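Local coordinates for protein putative oxidoreductase (Klebsiella pneumoniae subsp. pneumoniae MGH 78578, PDB 3E82) that probably works as an NAD(P)-dependent oxidoreductase of the Gfo/Idh/MocA family, although its substrate has not been established, at residues A61-P66 and R85-A90; T7-L12 and G32-F37. One frame throughout, in Å; residues are numbered along the deposited sequence.

Contact 1 of 2, residues A61-P66 and R85-A90; sequences AAVQHP and RLALNA
V63 and A87 mark the closest backbone approach of two helices, their CA atoms 5.5 Å apart, and Q64 and A90 follow at 5.9 Å. The helices, 59-64 and 80-89, are neighbours in the Rossmann-type nucleotide-binding domain and both lie against its parallel sheet: V63 also touches I13 of strand 8-13, and A87 touches V94 of strand 93-96. No hydrogen bond joins the two segments, and what holds them together is side-chain packing.

On the buried side V63 does the work. Its CG1 stands anti to the backbone N (chi1 167°), which carries this methyl across to the small A87, the residue that faces V63 at the closest approach of the backbones. CG1 meets A87 CB at 3.4 Å, a closeness that is doubtful, because the same methyl is placed too near A87 CA. On the side of L86, V63 CG1 lies 4.0 Å from the carbonyl carbon L86 C. The branch point of that leucine is a little farther off, with V63 CG1 to L86 CG at 4.4 Å.

Towards solvent the partners change. Beyond CG the Q64 chain is extended (chi2 173°) and crosses the L86 side chain at about a right angle; Q64 CD comes to 4.2 Å from L86 CD2, a packing contact of van der Waals type.

Elsewhere, R85 forms a salt bridge with E109 of helix 104-116, and H65 O accepts a hydrogen bond from K92 NZ. A90 is the first residue to depart from helical backbone angles after helix 80-89, its N bonded weakly to L86 O and A87 O, and A90 CB lies 4.3 Å from Q64 CG.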
loop_
_atom_site.group_PDB
_atom_site.type_symbol
_atom_site.label_atom_id
_atom_site.label_comp_id
_atom_site.label_asym_id
_atom_site.label_seq_id
_atom_site.Cartn_x
_atom_site.Cartn_y
_atom_site.Cartn_z
ATOM N N ALA B 61 5.250 44.956 12.652
ATOM C CA ALA B 61 5.194 45.647 13.934
ATOM C C ALA B 61 4.955 44.667 15.085
ATOM O O ALA B 61 5.546 44.801 16.162
ATOM C CB ALA B 61 4.095 46.700 13.914
ATOM N N ALA B 62 4.081 43.689 14.858
ATOM C CA ALA B 62 3.772 42.694 15.883
ATOM C C ALA B 62 5.014 41.877 16.219
ATOM O O ALA B 62 5.377 41.716 17.384
ATOM C CB ALA B 62 2.665 41.772 15.398
ATOM N N VAL B 63 5.668 41.367 15.183
ATOM C CA VAL B 63 6.867 40.566 15.358
ATOM C C VAL B 63 7.986 41.319 16.085
ATOM O O VAL B 63 8.696 40.741 16.901
ATOM C CB VAL B 63 7.389 40.072 13.992
ATOM C CG1 VAL B 63 8.780 39.518 14.139
ATOM C CG2 VAL B 63 6.454 38.999 13.433
ATOM N N GLN B 64 8.129 42.609 15.799
ATOM C CA GLN B 64 9.191 43.413 16.408
ATOM C C GLN B 64 8.866 44.091 17.738
ATOM O O GLN B 64 9.712 44.780 18.306
ATOM C CB GLN B 64 9.669 44.468 15.403
ATOM C CG GLN B 64 10.251 43.858 14.142
ATOM C CD GLN B 64 10.576 44.886 13.078
ATOM O OE1 GLN B 64 9.710 45.649 12.648
ATOM N NE2 GLN B 64 11.826 44.905 12.639
ATOM N N HIS B 65 7.656 43.895 18.246
ATOM C CA HIS B 65 7.266 44.523 19.509
ATOM C C HIS B 65 8.146 44.017 20.662
ATOM O O HIS B 65 8.311 42.809 20.846
ATOM C CB HIS B 65 5.793 44.228 19.795
ATOM C CG HIS B 65 5.162 45.139 20.804
ATOM N ND1 HIS B 65 5.559 45.185 22.124
ATOM C CD2 HIS B 65 4.111 45.990 20.700
ATOM C CE1 HIS B 65 4.776 46.017 22.788
ATOM N NE2 HIS B 65 3.889 46.518 21.947
ATOM N N PRO B 66 8.718 44.945 21.455
ATOM C CA PRO B 66 9.583 44.612 22.591
ATOM C C PRO B 66 8.963 43.713 23.654
ATOM O O PRO B 66 9.674 42.956 24.310
ATOM C CB PRO B 66 9.973 45.986 23.150
ATOM C CG PRO B 66 8.810 46.855 22.775
ATOM C CD PRO B 66 8.511 46.404 21.366
ATOM N N ARG B 85 12.234 35.131 9.496
ATOM C CA ARG B 85 13.524 35.790 9.361
ATOM C C ARG B 85 13.535 37.087 10.170
ATOM O O ARG B 85 14.480 37.364 10.909
ATOM C CB ARG B 85 13.788 36.105 7.889
ATOM C CG ARG B 85 15.249 36.133 7.513
ATOM C CD ARG B 85 15.425 36.351 6.016
ATOM N NE ARG B 85 16.583 35.632 5.491
ATOM C CZ ARG B 85 16.550 34.376 5.053
ATOM N NH1 ARG B 85 15.413 33.695 5.074
ATOM N NH2 ARG B 85 17.652 33.799 4.590
ATOM N N LEU B 86 12.472 37.872 10.019
ATOM C CA LEU B 86 12.345 39.140 10.721
ATOM C C LEU B 86 12.269 38.926 12.230
ATOM O O LEU B 86 12.911 39.636 13.001
ATOM C CB LEU B 86 11.089 39.873 10.250
ATOM C CG LEU B 86 10.975 41.319 10.731
ATOM C CD1 LEU B 86 12.112 42.139 10.129
ATOM C CD2 LEU B 86 9.636 41.896 10.323
ATOM N N ALA B 87 11.474 37.946 12.646
ATOM C CA ALA B 87 11.321 37.640 14.064
ATOM C C ALA B 87 12.658 37.271 14.704
ATOM O O ALA B 87 13.017 37.799 15.759
ATOM C CB ALA B 87 10.319 36.500 14.247
ATOM N N LEU B 88 13.386 36.359 14.062
ATOM C CA LEU B 88 14.685 35.918 14.564
ATOM C C LEU B 88 15.672 37.078 14.662
ATOM O O LEU B 88 16.345 37.242 15.682
ATOM C CB LEU B 88 15.262 34.818 13.667
ATOM C CG LEU B 88 14.560 33.457 13.755
ATOM C CD1 LEU B 88 15.219 32.481 12.777
ATOM C CD2 LEU B 88 14.650 32.916 15.185
ATOM N N ASN B 89 15.761 37.878 13.605
ATOM C CA ASN B 89 16.659 39.031 13.605
ATOM C C ASN B 89 16.252 40.032 14.691
ATOM O O ASN B 89 17.070 40.830 15.151
ATOM C CB ASN B 89 16.658 39.694 12.217
ATOM C CG ASN B 89 17.636 39.032 11.253
ATOM O OD1 ASN B 89 17.372 38.911 10.054
ATOM N ND2 ASN B 89 18.782 38.611 11.774
ATOM N N ALA B 90 14.992 39.969 15.115
ATOM C CA ALA B 90 14.478 40.856 16.155
ATOM C C ALA B 90 14.676 40.244 17.541
ATOM O O ALA B 90 14.164 40.759 18.537
ATOM C CB ALA B 90 12.996 41.134 15.924
#

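Contact 2 of 2, residues T7-L12 and G32-F37; sequences TINIAL and GLNLAF
G32 O takes the N-H of I8 at 2.9 Å, the first bond of a parallel strand pair, 8-12 with 33-37, from the opening beta-alpha-beta crossover of the Rossmann fold. The helix between them, 17-28, packs on the face carrying I10, L12, L33 and L35. L33 lies alongside I8 and points the same way, with CD2 3.7 Å from I8 CB; its CB also meets CD1 of I10. N34 bonds through its backbone N to I8 O and through its O to I10 N. Its CG is anti to the backbone N (chi1 170°), and ND2 reaches OD1 of N9 at 2.9 Å. The two amide planes stand 85° apart: OD1 lies near the N34 amide plane, whereas ND2 sits above the N9 carbonyl plane. T7 OG1 donates to the same OD1 from the opposite face and also bonds to S4. L35 rests CD1 on L12 CB at 3.7 Å. A36 and F37 both donate to I10 O, each at 3.1 Å from backbone N, the A36 bond the more bent, making a beta bulge that shifts the register by one. F37 O then receives the N-H of L12, and F37 CB meets A11 CB. The buried N9 OD1 is thus satisfied by two donors; together with the bond from N9 ND2 to S4 O, these should hold the N9 amide in one rotation and tie N34 to the neighbouring strand.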
loop_
_atom_site.group_PDB
_atom_site.type_symbol
_atom_site.label_atom_id
_atom_site.label_comp_id
_atom_site.label_asym_id
_atom_site.label_seq_id
_atom_site.Cartn_x
_atom_site.Cartn_y
_atom_site.Cartn_z
ATOM N N THR B 7 5.461 35.477 32.370
ATOM C CA THR B 7 4.921 34.609 31.331
ATOM C C THR B 7 5.673 34.763 30.017
ATOM O O THR B 7 6.430 35.721 29.816
ATOM C CB THR B 7 3.434 34.914 31.050
ATOM O OG1 THR B 7 3.274 36.319 30.820
ATOM C CG2 THR B 7 2.562 34.491 32.213
ATOM N N ILE B 8 5.466 33.799 29.126
ATOM C CA ILE B 8 6.078 33.837 27.810
ATOM C C ILE B 8 5.030 34.563 26.968
ATOM O O ILE B 8 3.984 34.001 26.621
ATOM C CB ILE B 8 6.342 32.402 27.276
ATOM C CG1 ILE B 8 7.440 31.747 28.118
ATOM C CG2 ILE B 8 6.772 32.445 25.825
ATOM C CD1 ILE B 8 7.700 30.287 27.779
ATOM N N ASN B 9 5.305 35.827 26.668
ATOM C CA ASN B 9 4.362 36.637 25.905
ATOM C C ASN B 9 4.455 36.407 24.401
ATOM O O ASN B 9 5.494 36.616 23.767
ATOM C CB ASN B 9 4.542 38.102 26.299
ATOM C CG ASN B 9 4.388 38.298 27.808
ATOM O OD1 ASN B 9 3.451 37.766 28.417
ATOM N ND2 ASN B 9 5.307 39.045 28.416
ATOM N N ILE B 10 3.330 35.973 23.846
ATOM C CA ILE B 10 3.224 35.619 22.440
ATOM C C ILE B 10 2.443 36.573 21.536
ATOM O O ILE B 10 1.454 37.178 21.938
ATOM C CB ILE B 10 2.548 34.231 22.308
ATOM C CG1 ILE B 10 3.341 33.177 23.088
ATOM C CG2 ILE B 10 2.406 33.851 20.847
ATOM C CD1 ILE B 10 2.565 31.879 23.311
ATOM N N ALA B 11 2.915 36.684 20.302
ATOM C CA ALA B 11 2.235 37.462 19.281
ATOM C C ALA B 11 1.872 36.407 18.238
ATOM O O ALA B 11 2.755 35.740 17.693
ATOM C CB ALA B 11 3.164 38.495 18.669
ATOM N N LEU B 12 0.577 36.212 18.015
ATOM C CA LEU B 12 0.107 35.262 17.007
ATOM C C LEU B 12 -0.048 36.073 15.721
ATOM O O LEU B 12 -0.810 37.042 15.683
ATOM C CB LEU B 12 -1.243 34.660 17.417
ATOM C CG LEU B 12 -1.983 33.871 16.333
ATOM C CD1 LEU B 12 -1.086 32.755 15.804
ATOM C CD2 LEU B 12 -3.286 33.309 16.899
ATOM N N GLY B 32 1.475 29.526 31.690
ATOM C CA GLY B 32 2.840 29.972 31.482
ATOM C C GLY B 32 2.968 30.709 30.167
ATOM O O GLY B 32 3.905 31.484 29.973
ATOM N N LEU B 33 2.021 30.464 29.265
ATOM C CA LEU B 33 2.016 31.122 27.968
ATOM C C LEU B 33 0.946 32.204 27.979
ATOM O O LEU B 33 -0.151 31.997 28.489
ATOM C CB LEU B 33 1.704 30.122 26.853
ATOM C CG LEU B 33 2.678 28.963 26.647
ATOM C CD1 LEU B 33 2.266 28.209 25.392
ATOM C CD2 LEU B 33 4.114 29.496 26.509
ATOM N N ASN B 34 1.258 33.358 27.414
ATOM C CA ASN B 34 0.287 34.441 27.389
ATOM C C ASN B 34 0.136 35.019 25.979
ATOM O O ASN B 34 1.059 35.617 25.440
ATOM C CB ASN B 34 0.716 35.526 28.397
ATOM C CG ASN B 34 -0.098 36.802 28.282
ATOM O OD1 ASN B 34 -1.313 36.774 28.081
ATOM N ND2 ASN B 34 0.575 37.935 28.424
ATOM N N LEU B 35 -1.027 34.804 25.380
ATOM C CA LEU B 35 -1.309 35.341 24.054
ATOM C C LEU B 35 -1.696 36.808 24.279
ATOM O O LEU B 35 -2.839 37.112 24.623
ATOM C CB LEU B 35 -2.468 34.580 23.408
ATOM C CG LEU B 35 -2.910 35.073 22.027
ATOM C CD1 LEU B 35 -1.715 35.179 21.085
ATOM C CD2 LEU B 35 -3.951 34.113 21.470
ATOM N N ALA B 36 -0.732 37.705 24.088
ATOM C CA ALA B 36 -0.942 39.133 24.317
ATOM C C ALA B 36 -1.186 39.945 23.055
ATOM O O ALA B 36 -1.806 41.013 23.110
ATOM C CB ALA B 36 0.254 39.703 25.061
ATOM N N PHE B 37 -0.692 39.455 21.923
ATOM C CA PHE B 37 -0.860 40.167 20.661
ATOM C C PHE B 37 -1.336 39.267 19.521
ATOM O O PHE B 37 -1.010 38.083 19.463
ATOM C CB PHE B 37 0.465 40.813 20.238
ATOM C CG PHE B 37 1.033 41.767 21.250
ATOM C CD1 PHE B 37 0.608 43.094 21.297
ATOM C CD2 PHE B 37 1.996 41.337 22.158
ATOM C CE1 PHE B 37 1.139 43.977 22.235
ATOM C CE2 PHE B 37 2.533 42.208 23.099
ATOM C CZ PHE B 37 2.106 43.532 23.139
#

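Overall arrangement
All four segments belong to the N-terminal Rossmann-type domain and lie on the same side of the chain's centre. Along the chain they come in series: contact 2 closes with strand 33-39 before contact 1 opens on helix 59-64. The former pairs two strands within the six-stranded parallel sheet, and the latter joins two helices packed on it; their centres are 14 Å apart. They meet directly where the rings of H65 and F37 touch, H65 CE1 to F37 CZ 3.7 Å, and where A62 O rests near A11 CB. The loop that follows helix 59-64 and the helix residue A62 thus pack on the strand pair, within what is probably the nucleotide-binding domain.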